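Local structure of sugar phosphate isomerase/epimerase (Parabacteroides distasonis, 3OBE) at residues A[128-134]-A[163-169]; A[205-210]-A[236-241]; A[229-234]-A[262-268]. The protein probably acts as an isomerase or epimerase of sugars or sugar phosphates and folds as a TIM barrel. One frame throughout, in Å; residues are numbered along the deposited sequence. Where two conformers were deposited one is given.

Contact 1 (A[128-134]-A[163-169]); sequences VSCMVQP and GILWGYH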
loop_
_atom_site.group_PDB
_atom_site.type_symbol
_atom_site.label_atom_id
_atom_site.label_comp_id
_atom_site.label_asym_id
_atom_site.label_seq_id
_atom_site.Cartn_x
_atom_site.Cartn_y
_atom_site.Cartn_z
ATOM N N VAL A 128 -9.922 1.462 -9.599
ATOM C CA VAL A 128 -9.018 0.720 -8.699
ATOM C C VAL A 128 -9.660 -0.532 -8.139
ATOM O O VAL A 128 -10.894 -0.648 -8.061
ATOM C CB VAL A 128 -8.530 1.597 -7.501
ATOM C CG1 VAL A 128 -7.818 2.885 -8.047
ATOM C CG2 VAL A 128 -9.707 1.897 -6.504
ATOM N N SER A 129 -8.829 -1.477 -7.746
ATOM C CA SER A 129 -9.237 -2.636 -6.986
ATOM C C SER A 129 -9.171 -2.444 -5.471
ATOM O O SER A 129 -9.905 -3.118 -4.749
ATOM C CB SER A 129 -8.397 -3.850 -7.338
ATOM O OG SER A 129 -8.649 -4.169 -8.696
ATOM N N CYS A 130 -8.261 -1.599 -5.013
ATOM C CA CYS A 130 -8.014 -1.416 -3.611
ATOM C C CYS A 130 -7.952 0.071 -3.221
ATOM O O CYS A 130 -7.462 0.900 -3.976
ATOM C CB CYS A 130 -6.679 -2.048 -3.216
ATOM S SG CYS A 130 -6.549 -3.782 -3.745
HETATM N N MSE A 131 -8.378 0.359 -2.008
HETATM C CA MSE A 131 -8.189 1.721 -1.397
HETATM C C MSE A 131 -7.576 1.488 -0.041
HETATM O O MSE A 131 -8.099 0.691 0.732
HETATM C CB MSE A 131 -9.522 2.423 -1.279
HETATM C CG MSE A 131 -10.120 2.893 -2.574
HETATM SE SE MSE A 131 -12.049 3.247 -2.427
HETATM C CE MSE A 131 -11.974 4.728 -1.168
ATOM N N VAL A 132 -6.470 2.159 0.261
ATOM C CA VAL A 132 -5.665 1.816 1.424
ATOM C C VAL A 132 -5.347 3.074 2.221
ATOM O O VAL A 132 -4.884 4.077 1.644
ATOM C CB VAL A 132 -4.369 1.151 0.976
ATOM C CG1 VAL A 132 -3.310 0.964 2.173
ATOM C CG2 VAL A 132 -4.714 -0.188 0.345
ATOM N N GLN A 133 -5.582 3.013 3.529
ATOM C CA GLN A 133 -5.145 4.031 4.448
ATOM C C GLN A 133 -3.769 3.697 4.978
ATOM O O GLN A 133 -3.603 2.641 5.564
ATOM C CB GLN A 133 -6.103 4.204 5.615
ATOM C CG GLN A 133 -5.633 5.299 6.621
ATOM C CD GLN A 133 -6.705 5.767 7.559
ATOM O OE1 GLN A 133 -7.889 5.775 7.221
ATOM N NE2 GLN A 133 -6.302 6.202 8.759
ATOM N N PRO A 134 -2.803 4.635 4.830
ATOM C CA PRO A 134 -1.418 4.319 5.253
ATOM C C PRO A 134 -0.975 5.111 6.473
ATOM O O PRO A 134 0.224 5.273 6.722
ATOM C CB PRO A 134 -0.623 4.760 4.021
ATOM C CG PRO A 134 -1.327 6.027 3.608
ATOM C CD PRO A 134 -2.826 5.717 3.821
ATOM N N GLY A 163 -17.294 -2.931 -4.910
ATOM C CA GLY A 163 -16.376 -3.994 -5.303
ATOM C C GLY A 163 -14.901 -3.679 -5.129
ATOM O O GLY A 163 -14.075 -4.261 -5.802
ATOM N N ILE A 164 -14.589 -2.764 -4.225
ATOM C CA ILE A 164 -13.247 -2.329 -3.939
ATOM C C ILE A 164 -12.862 -2.782 -2.517
ATOM O O ILE A 164 -13.630 -2.639 -1.558
ATOM C CB ILE A 164 -13.131 -0.807 -4.014
ATOM C CG1 ILE A 164 -13.471 -0.354 -5.409
ATOM C CG2 ILE A 164 -11.748 -0.336 -3.548
ATOM C CD1 ILE A 164 -13.680 1.186 -5.573
ATOM N N LEU A 165 -11.633 -3.261 -2.390
ATOM C CA LEU A 165 -11.105 -3.765 -1.113
ATOM C C LEU A 165 -10.489 -2.626 -0.333
ATOM O O LEU A 165 -9.557 -1.986 -0.819
ATOM C CB LEU A 165 -10.027 -4.795 -1.338
ATOM C CG LEU A 165 -10.437 -6.083 -2.052
ATOM C CD1 LEU A 165 -9.184 -6.907 -2.343
ATOM C CD2 LEU A 165 -11.451 -6.891 -1.232
ATOM N N TRP A 166 -10.959 -2.412 0.876
ATOM C CA TRP A 166 -10.321 -1.461 1.788
ATOM C C TRP A 166 -9.203 -2.160 2.522
ATOM O O TRP A 166 -9.392 -3.259 3.035
ATOM C CB TRP A 166 -11.341 -0.887 2.767
ATOM C CG TRP A 166 -10.831 0.297 3.529
ATOM C CD1 TRP A 166 -11.033 1.597 3.197
ATOM C CD2 TRP A 166 -10.018 0.308 4.718
ATOM N NE1 TRP A 166 -10.411 2.422 4.093
ATOM C CE2 TRP A 166 -9.808 1.664 5.062
ATOM C CE3 TRP A 166 -9.476 -0.682 5.544
ATOM C CZ2 TRP A 166 -9.031 2.043 6.153
ATOM C CZ3 TRP A 166 -8.760 -0.301 6.631
ATOM C CH2 TRP A 166 -8.513 1.035 6.923
ATOM N N GLY A 167 -8.055 -1.474 2.663
ATOM C CA GLY A 167 -6.917 -1.999 3.391
ATOM C C GLY A 167 -6.178 -0.944 4.210
ATOM O O GLY A 167 -6.390 0.246 4.018
ATOM N N TYR A 168 -5.284 -1.433 5.057
ATOM C CA TYR A 168 -4.489 -0.622 5.978
ATOM C C TYR A 168 -3.005 -0.944 5.800
ATOM O O TYR A 168 -2.611 -2.112 5.844
ATOM C CB TYR A 168 -4.897 -0.850 7.432
ATOM C CG TYR A 168 -4.125 0.009 8.371
ATOM C CD1 TYR A 168 -4.412 1.350 8.458
ATOM C CD2 TYR A 168 -2.998 -0.479 9.063
ATOM C CE1 TYR A 168 -3.693 2.162 9.258
ATOM C CE2 TYR A 168 -2.261 0.341 9.849
ATOM C CZ TYR A 168 -2.629 1.662 9.964
ATOM O OH TYR A 168 -1.937 2.531 10.792
ATOM N N HIS A 169 -2.204 0.097 5.592
ATOM C CA HIS A 169 -0.760 -0.010 5.351
ATOM C C HIS A 169 -0.013 0.463 6.569
ATOM O O HIS A 169 -0.185 1.621 7.011
ATOM C CB HIS A 169 -0.378 0.821 4.132
ATOM C CG HIS A 169 1.087 0.916 3.899
ATOM N ND1 HIS A 169 1.705 2.117 3.677
ATOM C CD2 HIS A 169 2.053 -0.037 3.808
ATOM C CE1 HIS A 169 3.005 1.916 3.497
ATOM N NE2 HIS A 169 3.251 0.616 3.577
HETATM O O HOH W 1 -11.470 -5.245 -5.718
#
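This is a parallel strand pairing in the wall of the TIM barrel. Strands 130-133 and 165-169 are successive strands of a beta-alpha-beta unit, joined through helix 142-160. They cross at -32°, the twist expected of a barrel wall. Five backbone hydrogen bonds hold the register. Leu165 N donates to Ser129 O, Gly167 N to Met131 O and His169 N to Gln133 O, each at 2.9 Å; Met131 N donates to Leu165 O and Gln133 N to Gly167 O, also at 2.9 Å. Side chains alternate between two faces. Met131, a selenomethionine, Gln133 and Trp166 meet the outer helices 109-126 and 142-160. Cys130 and Val132 lie on the other face, where Gly167 leaves room for Val132. At the C-terminal end, where TIM barrels carry their active sites, His169 is hydrogen-bonded to Asp218 and lies near a bound phosphate, probably from the crystallisation liquor. At the opposite end, water 1 donates to Ser129 O and Gly163 O, 2.8 Å from each.

Contact 2 (A[205-210]-A[236-241]); sequences LKNTDP and YPNRFK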
loop_
_atom_site.group_PDB
_atom_site.type_symbol
_atom_site.label_atom_id
_atom_site.label_comp_id
_atom_site.label_asym_id
_atom_site.label_seq_id
_atom_site.Cartn_x
_atom_site.Cartn_y
_atom_site.Cartn_z
ATOM N N LEU A 205 -5.842 -6.247 13.439
ATOM C CA LEU A 205 -6.238 -7.541 12.871
ATOM C C LEU A 205 -7.404 -8.191 13.585
ATOM O O LEU A 205 -8.379 -8.655 12.953
ATOM C CB LEU A 205 -5.021 -8.475 12.833
ATOM C CG LEU A 205 -3.969 -8.074 11.788
ATOM C CD1 LEU A 205 -2.559 -8.539 12.195
ATOM C CD2 LEU A 205 -4.283 -8.650 10.395
ATOM N N LYS A 206 -7.279 -8.278 14.892
ATOM C CA LYS A 206 -8.279 -8.993 15.695
ATOM C C LYS A 206 -9.594 -8.279 15.804
ATOM O O LYS A 206 -10.639 -8.923 16.039
ATOM C CB LYS A 206 -7.751 -9.334 17.068
ATOM C CG LYS A 206 -6.455 -10.129 16.958
ATOM C CD LYS A 206 -6.488 -11.504 17.424
ATOM C CE LYS A 206 -5.094 -11.933 17.846
ATOM N NZ LYS A 206 -5.058 -13.344 18.253
ATOM N N ASN A 207 -9.597 -6.965 15.595
ATOM C CA ASN A 207 -10.817 -6.182 15.739
ATOM C C ASN A 207 -11.429 -5.702 14.417
ATOM O O ASN A 207 -12.384 -4.941 14.432
ATOM C CB ASN A 207 -10.567 -4.999 16.690
ATOM C CG ASN A 207 -10.423 -5.476 18.121
ATOM O OD1 ASN A 207 -11.402 -5.883 18.733
ATOM N ND2 ASN A 207 -9.196 -5.497 18.633
ATOM N N THR A 208 -10.900 -6.191 13.295
ATOM C CA THR A 208 -11.484 -5.914 11.969
ATOM C C THR A 208 -11.966 -7.207 11.326
ATOM O O THR A 208 -11.465 -8.281 11.609
ATOM C CB THR A 208 -10.521 -5.193 11.007
ATOM O OG1 THR A 208 -9.294 -5.906 10.873
ATOM C CG2 THR A 208 -10.198 -3.797 11.535
ATOM N N ASP A 209 -13.004 -7.060 10.528
ATOM C CA ASP A 209 -13.640 -8.179 9.836
ATOM C C ASP A 209 -12.892 -8.489 8.575
ATOM O O ASP A 209 -12.774 -7.589 7.722
ATOM C CB ASP A 209 -15.054 -7.727 9.462
ATOM C CG ASP A 209 -15.914 -8.819 8.868
ATOM O OD1 ASP A 209 -15.431 -9.799 8.236
ATOM O OD2 ASP A 209 -17.159 -8.650 8.990
ATOM N N PRO A 210 -12.476 -9.769 8.363
ATOM C CA PRO A 210 -11.742 -10.116 7.134
ATOM C C PRO A 210 -12.500 -9.793 5.848
ATOM O O PRO A 210 -11.873 -9.545 4.842
ATOM C CB PRO A 210 -11.496 -11.631 7.246
ATOM C CG PRO A 210 -11.693 -11.974 8.726
ATOM C CD PRO A 210 -12.538 -10.882 9.342
ATOM N N TYR A 236 -1.537 -14.619 10.063
ATOM C CA TYR A 236 -2.760 -13.949 9.569
ATOM C C TYR A 236 -2.834 -14.084 8.055
ATOM O O TYR A 236 -2.888 -13.105 7.311
ATOM C CB TYR A 236 -2.784 -12.469 9.988
ATOM C CG TYR A 236 -2.644 -12.263 11.458
ATOM C CD1 TYR A 236 -3.742 -12.264 12.261
ATOM C CD2 TYR A 236 -1.391 -12.090 12.041
ATOM C CE1 TYR A 236 -3.610 -12.084 13.619
ATOM C CE2 TYR A 236 -1.246 -11.895 13.436
ATOM C CZ TYR A 236 -2.365 -11.915 14.202
ATOM O OH TYR A 236 -2.258 -11.715 15.606
ATOM N N PRO A 237 -2.904 -15.354 7.571
ATOM C CA PRO A 237 -2.635 -15.589 6.158
ATOM C C PRO A 237 -3.697 -15.023 5.218
ATOM O O PRO A 237 -3.377 -14.676 4.083
ATOM C CB PRO A 237 -2.602 -17.102 6.072
ATOM C CG PRO A 237 -3.289 -17.621 7.233
ATOM C CD PRO A 237 -3.022 -16.581 8.324
ATOM N N ASN A 238 -4.929 -14.909 5.717
ATOM C CA ASN A 238 -6.031 -14.413 4.899
ATOM C C ASN A 238 -6.209 -12.919 5.025
ATOM O O ASN A 238 -7.057 -12.347 4.342
ATOM C CB ASN A 238 -7.350 -15.117 5.289
ATOM C CG ASN A 238 -7.726 -14.917 6.759
ATOM O OD1 ASN A 238 -6.851 -14.899 7.666
ATOM N ND2 ASN A 238 -9.026 -14.807 7.019
ATOM N N ARG A 239 -5.408 -12.265 5.850
ATOM C CA ARG A 239 -5.587 -10.816 6.098
ATOM C C ARG A 239 -4.626 -9.905 5.319
ATOM O O ARG A 239 -4.976 -8.794 4.945
ATOM C CB ARG A 239 -5.429 -10.504 7.573
ATOM C CG ARG A 239 -6.285 -11.327 8.527
ATOM C CD ARG A 239 -7.757 -11.372 8.221
ATOM N NE ARG A 239 -8.329 -10.046 8.087
ATOM C CZ ARG A 239 -8.631 -9.266 9.118
ATOM N NH1 ARG A 239 -8.401 -9.672 10.356
ATOM N NH2 ARG A 239 -9.164 -8.075 8.892
ATOM N N PHE A 240 -3.412 -10.401 5.065
ATOM C CA PHE A 240 -2.414 -9.663 4.324
ATOM C C PHE A 240 -2.588 -9.941 2.854
ATOM O O PHE A 240 -2.043 -10.918 2.334
ATOM C CB PHE A 240 -1.034 -10.059 4.866
ATOM C CG PHE A 240 -0.784 -9.566 6.241
ATOM C CD1 PHE A 240 -0.818 -8.207 6.499
ATOM C CD2 PHE A 240 -0.519 -10.425 7.309
ATOM C CE1 PHE A 240 -0.588 -7.715 7.781
ATOM C CE2 PHE A 240 -0.316 -9.914 8.568
ATOM C CZ PHE A 240 -0.326 -8.586 8.793
ATOM N N LYS A 241 -3.382 -9.108 2.178
ATOM C CA LYS A 241 -3.739 -9.346 0.787
ATOM C C LYS A 241 -2.822 -8.600 -0.205
ATOM O O LYS A 241 -2.774 -8.965 -1.382
ATOM C CB LYS A 241 -5.221 -8.982 0.510
ATOM C CG LYS A 241 -6.235 -9.921 1.211
ATOM C CD LYS A 241 -7.669 -9.666 0.735
ATOM C CE LYS A 241 -8.703 -10.582 1.394
ATOM N NZ LYS A 241 -10.091 -10.140 1.114
HETATM O O HOH W 2 -8.823 -9.656 5.341
HETATM O O HOH W 3 -10.812 -8.058 2.674
HETATM O O HOH W 4 -10.047 -12.005 3.981
#
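Arg239 lays its guanidinium between two apolar groups of segment 205-210. Pro210 CA lies over one face, 3.5 Å from Arg239 NE, and Leu205 CD2 lies over the opposite face. The edge of the group makes the polar contacts. Arg239 NH1 donates to Leu205 O at 2.8 Å, and Arg239 NH2 donates to Thr208 OG1 at 2.9 Å. Arg239 NH2 also bonds Val213 O, and Thr208 OG1 bonds Phe204 O. The arginine therefore ties the last part of helix 200-207 and the turn after it to the start of strand 213-218.

Leu205 also packs against the aromatic rings of segment 236-241. Leu205 CD1 sits 3.6 Å from the centroid of the Tyr236 ring and only 5° off the ring normal, a CH-pi contact. The same Leu205 CD1 is 4.1 Å from Phe240 CZ. Trp232 of helix 229-235 also packs on Leu205 and Phe240.

Water completes the more open side. Pro210 O lies within reach of three waters. Water 3 donates to Pro210 O at 2.8 Å and accepts from Lys241 NZ at 2.7 Å. Water 2 accepts from Arg239 NE at 2.8 Å. Water 4 lies 3.0 Å from Asn238 O and can bridge it to Pro210 O. Within segment 236-241, Arg239 N bonds Tyr236 O at 3.0 Å, closing the tight turn between helix and strand.

Two connections thus meet here, one entering strand 213-218 and the other entering strand 240-245. Such packing of neighbouring helix-to-strand loops belongs to the N-terminal end of a TIM barrel's strands.

Contact 3 (A[229-234]-A[262-268]); sequences PVEWME and IFKKAYE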
loop_
_atom_site.group_PDB
_atom_site.type_symbol
_atom_site.label_atom_id
_atom_site.label_comp_id
_atom_site.label_asym_id
_atom_site.label_seq_id
_atom_site.Cartn_x
_atom_site.Cartn_y
_atom_site.Cartn_z
ATOM N N PRO A 229 8.461 -10.303 9.049
ATOM C CA PRO A 229 7.214 -10.213 8.294
ATOM C C PRO A 229 6.642 -11.572 7.874
ATOM O O PRO A 229 5.403 -11.724 7.772
ATOM C CB PRO A 229 7.595 -9.358 7.081
ATOM C CG PRO A 229 9.065 -9.391 7.015
ATOM C CD PRO A 229 9.572 -9.619 8.363
ATOM N N VAL A 230 7.499 -12.568 7.719
ATOM C CA VAL A 230 7.038 -13.906 7.358
ATOM C C VAL A 230 6.182 -14.488 8.489
ATOM O O VAL A 230 5.177 -15.157 8.243
ATOM C CB VAL A 230 8.193 -14.817 6.943
ATOM C CG1 VAL A 230 7.719 -16.248 6.830
ATOM C CG2 VAL A 230 8.775 -14.289 5.616
ATOM N N GLU A 231 6.565 -14.181 9.728
ATOM C CA GLU A 231 5.827 -14.642 10.898
ATOM C C GLU A 231 4.424 -14.021 10.928
ATOM O O GLU A 231 3.442 -14.714 11.229
ATOM C CB GLU A 231 6.575 -14.331 12.190
ATOM C CG GLU A 231 6.001 -15.063 13.367
ATOM C CD GLU A 231 6.779 -14.808 14.669
ATOM O OE1 GLU A 231 7.769 -14.039 14.643
ATOM O OE2 GLU A 231 6.368 -15.355 15.717
ATOM N N TRP A 232 4.342 -12.726 10.656
ATOM C CA TRP A 232 3.044 -12.055 10.574
ATOM C C TRP A 232 2.150 -12.661 9.477
ATOM O O TRP A 232 0.976 -12.925 9.721
ATOM C CB TRP A 232 3.202 -10.554 10.441
ATOM C CG TRP A 232 3.624 -9.960 11.715
ATOM C CD1 TRP A 232 4.895 -9.884 12.207
ATOM C CD2 TRP A 232 2.770 -9.391 12.719
ATOM N NE1 TRP A 232 4.895 -9.286 13.437
ATOM C CE2 TRP A 232 3.599 -8.982 13.782
ATOM C CE3 TRP A 232 1.372 -9.214 12.838
ATOM C CZ2 TRP A 232 3.086 -8.370 14.934
ATOM C CZ3 TRP A 232 0.861 -8.630 14.004
ATOM C CH2 TRP A 232 1.709 -8.204 15.009
HETATM N N MSE A 233 2.731 -12.884 8.300
HETATM C CA MSE A 233 2.029 -13.499 7.170
HETATM C C MSE A 233 1.524 -14.898 7.516
HETATM O O MSE A 233 0.375 -15.254 7.224
HETATM C CB MSE A 233 2.947 -13.491 5.930
HETATM C CG MSE A 233 3.297 -12.075 5.431
HETATM SE SE MSE A 233 4.883 -12.029 4.276
HETATM C CE MSE A 233 4.206 -12.819 2.625
ATOM N N GLU A 234 2.357 -15.688 8.198
ATOM C CA GLU A 234 1.986 -17.016 8.626
ATOM C C GLU A 234 0.865 -17.002 9.670
ATOM O O GLU A 234 0.022 -17.897 9.690
ATOM C CB GLU A 234 3.224 -17.739 9.193
ATOM C CG GLU A 234 2.977 -19.103 9.627
ATOM C CD GLU A 234 2.516 -20.055 8.458
ATOM O OE1 GLU A 234 2.738 -19.799 7.212
ATOM O OE2 GLU A 234 1.915 -21.061 8.835
ATOM N N ILE A 262 10.077 -13.953 1.843
ATOM C CA ILE A 262 8.882 -13.115 1.820
ATOM C C ILE A 262 7.977 -13.492 0.657
ATOM O O ILE A 262 6.768 -13.722 0.849
ATOM C CB ILE A 262 9.254 -11.628 1.805
ATOM C CG1 ILE A 262 9.824 -11.230 3.173
ATOM C CG2 ILE A 262 8.077 -10.738 1.393
ATOM C CD1 ILE A 262 10.569 -9.917 3.182
ATOM N N PHE A 263 8.572 -13.633 -0.517
ATOM C CA PHE A 263 7.800 -14.025 -1.698
ATOM C C PHE A 263 7.294 -15.460 -1.626
ATOM O O PHE A 263 6.143 -15.700 -1.932
ATOM C CB PHE A 263 8.607 -13.769 -2.963
ATOM C CG PHE A 263 8.492 -12.364 -3.446
ATOM C CD1 PHE A 263 7.396 -11.925 -4.166
ATOM C CD2 PHE A 263 9.485 -11.450 -3.139
ATOM C CE1 PHE A 263 7.304 -10.612 -4.539
ATOM C CE2 PHE A 263 9.388 -10.189 -3.527
ATOM C CZ PHE A 263 8.307 -9.748 -4.221
ATOM N N LYS A 264 8.102 -16.393 -1.139
ATOM C CA LYS A 264 7.633 -17.757 -0.921
ATOM C C LYS A 264 6.389 -17.778 -0.030
ATOM O O LYS A 264 5.402 -18.420 -0.382
ATOM C CB LYS A 264 8.760 -18.619 -0.316
ATOM C CG LYS A 264 8.398 -20.063 -0.071
ATOM C CD LYS A 264 9.573 -20.781 0.685
ATOM N N LYS A 265 6.411 -17.037 1.084
ATOM C CA LYS A 265 5.275 -17.037 1.983
ATOM C C LYS A 265 4.081 -16.312 1.343
ATOM O O LYS A 265 2.931 -16.722 1.527
ATOM C CB LYS A 265 5.613 -16.349 3.301
ATOM C CG LYS A 265 4.500 -16.484 4.355
ATOM C CD LYS A 265 4.122 -17.936 4.686
ATOM C CE LYS A 265 5.254 -18.680 5.399
ATOM N NZ LYS A 265 4.937 -20.063 5.772
ATOM N N ALA A 266 4.368 -15.248 0.589
ATOM C CA ALA A 266 3.315 -14.468 -0.076
ATOM C C ALA A 266 2.493 -15.353 -0.981
ATOM O O ALA A 266 1.249 -15.266 -0.992
ATOM C CB ALA A 266 3.935 -13.303 -0.903
ATOM N N TYR A 267 3.173 -16.181 -1.768
ATOM C CA TYR A 267 2.441 -17.082 -2.664
ATOM C C TYR A 267 1.711 -18.175 -1.931
ATOM O O TYR A 267 0.643 -18.606 -2.396
ATOM C CB TYR A 267 3.312 -17.621 -3.785
ATOM C CG TYR A 267 3.891 -16.475 -4.570
ATOM C CD1 TYR A 267 3.060 -15.499 -5.107
ATOM C CD2 TYR A 267 5.272 -16.372 -4.790
ATOM C CE1 TYR A 267 3.597 -14.450 -5.853
ATOM C CE2 TYR A 267 5.796 -15.353 -5.492
ATOM C CZ TYR A 267 4.972 -14.381 -6.018
ATOM O OH TYR A 267 5.508 -13.329 -6.746
ATOM N N GLU A 268 2.274 -18.646 -0.821
ATOM C CA GLU A 268 1.585 -19.600 0.030
ATOM C C GLU A 268 0.287 -19.062 0.560
ATOM O O GLU A 268 -0.711 -19.772 0.547
ATOM C CB GLU A 268 2.450 -20.071 1.208
ATOM C CG GLU A 268 3.585 -21.001 0.873
ATOM C CD GLU A 268 4.443 -21.305 2.121
ATOM O OE1 GLU A 268 3.919 -21.273 3.261
ATOM O OE2 GLU A 268 5.654 -21.556 1.957
HETATM O O HOH W 5 1.436 -21.001 4.718
#
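Two neighbouring outer helices of the TIM barrel, 229-235 and 259-269, pack side by side here. They flank strand 240-245, which lies between them in the chain and makes this a helix-strand-helix part of the alpha/beta repeat. The short segments run almost parallel, at 8°, with axes 9.7 Å apart. Met233, a selenomethionine, bridges the gap. Met233 CE reaches Ala266 CB at 3.6 Å and also lies 3.2 Å from Ile262 O. Val230 CG2 packs on Ile262 CG1 at 4.1 Å, and Pro229 CG meets Ile262 CD1 at 4.2 Å. Ile262 and Ala266 also touch Leu243 of strand 240-245, so the apolar contacts continue inward to the barrel wall.

Lys265 links the apolar and charged parts of the interface. Lys265 CG lies 3.7 Å from Met233 CB, and Lys265 CE lies 3.7 Å from Val230 CG1. The ammonium group then ends between two carboxylates. Glu268, one helical turn further along the same helix, makes a salt bridge through OE1 to Lys265 NZ at 3.0 Å. Glu234 makes another from the other helix, with OE1 2.6 Å from Lys265 NZ. Water 5 joins the two carboxylates, donating to Glu234 OE1 at 3.1 Å and Glu268 OE1 at 2.9 Å.

The three contacts sample different parts of one TIM barrel: the strand wall, the loops leading into the strands, and the outer helices. Contact 1 is the most buried and is held mainly by backbone hydrogen bonds between two strands. Contacts 2 and 3 are partly buried, and side chains do most of the work there. Contact 2 combines an arginine, a leucine on aromatic rings and bound waters; contact 3 pairs apolar helix packing with a salt-bridge network at the surface. Contact 1 touches contact 2 through Leu165 and Lys241, and both reach the same sheet. Contacts 2 and 3 alternate along the chain and meet where Trp232 packs on Phe240 and Leu205. Contacts 1 and 3 do not touch.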